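Local coordinates for superoxide reductase (Giardia intestinalis, PDB 4D7P), which reduces superoxide to hydrogen peroxide at a mononuclear non-haem iron centre, at residues A[44-49]-A[100-105]. Residues are numbered along the deposited sequence; the frame is centred on the assembly and turned at random.
With FE (Fe (III) ion), chain B.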
# COMPACT_ATOMS: atom_id res chain seq x y z
N GLU A 44 -13.58 -11.59 4.81
CA GLU A 44 -13.24 -11.47 3.40
C GLU A 44 -14.25 -10.63 2.64
O GLU A 44 -13.92 -10.06 1.59
CB GLU A 44 -13.13 -12.85 2.77
CG GLU A 44 -12.04 -13.67 3.39
CD GLU A 44 -11.82 -14.99 2.69
OE1 GLU A 44 -12.78 -15.51 2.08
OE2 GLU A 44 -10.68 -15.51 2.75
N LYS A 45 -15.47 -10.54 3.15
CA LYS A 45 -16.52 -9.80 2.47
C LYS A 45 -16.88 -8.49 3.18
O LYS A 45 -17.56 -7.63 2.61
CB LYS A 45 -17.77 -10.66 2.30
CG LYS A 45 -17.59 -11.86 1.37
CD LYS A 45 -18.86 -12.71 1.29
CE LYS A 45 -18.60 -13.99 0.53
NZ LYS A 45 -18.10 -13.73 -0.86
N HIS A 46 -16.40 -8.31 4.41
CA HIS A 46 -16.60 -7.05 5.13
C HIS A 46 -15.36 -6.71 5.94
O HIS A 46 -15.00 -7.43 6.88
CB HIS A 46 -17.83 -7.12 6.05
CG HIS A 46 -18.18 -5.81 6.69
ND1 HIS A 46 -18.95 -5.72 7.83
CD2 HIS A 46 -17.86 -4.54 6.36
CE1 HIS A 46 -19.10 -4.45 8.16
NE2 HIS A 46 -18.44 -3.71 7.29
N TYR A 47 -14.72 -5.60 5.59
CA TYR A 47 -13.42 -5.29 6.17
C TYR A 47 -13.11 -3.80 6.12
O TYR A 47 -13.60 -3.08 5.26
CB TYR A 47 -12.33 -6.07 5.44
CG TYR A 47 -12.31 -5.87 3.92
CD1 TYR A 47 -11.56 -4.86 3.35
CD2 TYR A 47 -13.03 -6.71 3.07
CE1 TYR A 47 -11.52 -4.67 1.99
CE2 TYR A 47 -13.00 -6.52 1.67
CZ TYR A 47 -12.23 -5.49 1.15
OH TYR A 47 -12.16 -5.27 -0.22
N ILE A 48 -12.31 -3.34 7.08
CA ILE A 48 -11.64 -2.07 6.92
C ILE A 48 -10.28 -2.40 6.33
O ILE A 48 -9.46 -3.11 6.94
CB ILE A 48 -11.52 -1.28 8.23
CG1 ILE A 48 -12.87 -0.64 8.54
CG2 ILE A 48 -10.44 -0.20 8.12
CD1 ILE A 48 -12.96 -0.09 9.96
N GLY A 49 -10.08 -1.94 5.10
CA GLY A 49 -8.93 -2.32 4.32
C GLY A 49 -7.73 -1.45 4.58
O GLY A 49 -6.58 -1.92 4.52
N ASN A 100 -15.01 -1.52 3.06
CA ASN A 100 -15.47 -1.81 1.70
C ASN A 100 -16.98 -1.61 1.59
O ASN A 100 -17.47 -1.09 0.59
CB ASN A 100 -15.09 -3.22 1.26
CG ASN A 100 -15.84 -4.29 2.04
OD1 ASN A 100 -15.89 -4.26 3.28
ND2 ASN A 100 -16.42 -5.25 1.33
N LEU A 101 -17.72 -1.98 2.63
CA LEU A 101 -19.17 -1.88 2.55
C LEU A 101 -19.64 -0.47 2.88
O LEU A 101 -20.63 -0.00 2.32
CB LEU A 101 -19.84 -2.89 3.48
CG LEU A 101 -19.66 -4.36 3.09
CD1 LEU A 101 -20.38 -5.27 4.08
CD2 LEU A 101 -20.15 -4.62 1.66
N HIS A 102 -18.93 0.22 3.77
CA HIS A 102 -19.49 1.42 4.37
C HIS A 102 -18.71 2.71 4.15
O HIS A 102 -19.03 3.73 4.75
CB HIS A 102 -19.68 1.18 5.86
CG HIS A 102 -20.62 0.05 6.16
ND1 HIS A 102 -20.32 -0.95 7.05
CD2 HIS A 102 -21.83 -0.25 5.64
CE1 HIS A 102 -21.31 -1.82 7.08
NE2 HIS A 102 -22.24 -1.42 6.23
N GLY A 103 -17.70 2.65 3.29
CA GLY A 103 -17.00 3.86 2.89
C GLY A 103 -16.00 4.37 3.92
O GLY A 103 -15.58 3.63 4.81
N CYS A 104 -15.63 5.64 3.78
CA CYS A 104 -14.56 6.24 4.59
C CYS A 104 -15.09 6.90 5.85
O CYS A 104 -16.15 7.51 5.84
CB CYS A 104 -13.78 7.27 3.77
SG CYS A 104 -12.85 6.55 2.38
N TRP A 105 -14.34 6.77 6.94
CA TRP A 105 -14.72 7.40 8.21
C TRP A 105 -13.52 8.09 8.80
O TRP A 105 -12.47 7.47 8.97
CB TRP A 105 -15.29 6.37 9.17
CG TRP A 105 -16.55 5.76 8.67
CD1 TRP A 105 -16.67 4.81 7.69
CD2 TRP A 105 -17.87 6.05 9.11
NE1 TRP A 105 -18.00 4.49 7.50
CE2 TRP A 105 -18.75 5.24 8.36
CE3 TRP A 105 -18.40 6.92 10.08
CZ2 TRP A 105 -20.14 5.28 8.54
CZ3 TRP A 105 -19.77 6.95 10.26
CH2 TRP A 105 -20.63 6.14 9.49
FE FE B . -18.20 -1.67 7.74
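One face of the His-46 ring carries the methyl CD1 of Leu-101, a CH-pi contact 3.7 Å from the ring centroid and displaced toward the rim; OD1 of Asn-100 lies at the ring's edge, in its plane. Over one face of the Tyr-47 ring the Asn-100 carboxamide stacks nearly parallel, the planes 8° apart, with CG above the CE2 side and CB toward CZ. Leu-101 also covers the His-102 ring, its CB above the centre of one face.

The Asn-100 amide is gripped at both ends by backbone. ND2 donates to Lys-45 O at 2.9 Å, a nearly straight bond (167°) in the plane of the Asn-100 amide, though ND2 stands above the plane of the Lys-45 carbonyl. OD1 accepts from Tyr-47 N, also at 2.9 Å, the donor again above the carbonyl plane. Asn-100 N returns a bond of 3.0 Å to Tyr-47 O. With CG set between its own N and carbonyl carbon (chi1 68°), the amide reaches back across the loop bearing His-46, and its two side-chain bonds fix the backbone on either side of that histidine.

His-46 binds the iron through NE2 at 2.1 Å. His-102 binds it through ND1 at 2.3 Å, its ring plane almost perpendicular to that of His-46. His-19, His-40 and Cys-99 complete the coordination, with Glu-17 beside both rings. Trp-72 and Leu-75 of a second subunit pack against Tyr-47. Four histidines and one cysteine around a single iron form the catalytic centre characteristic of superoxide reductases, here at one end of an immunoglobulin-like beta-sandwich.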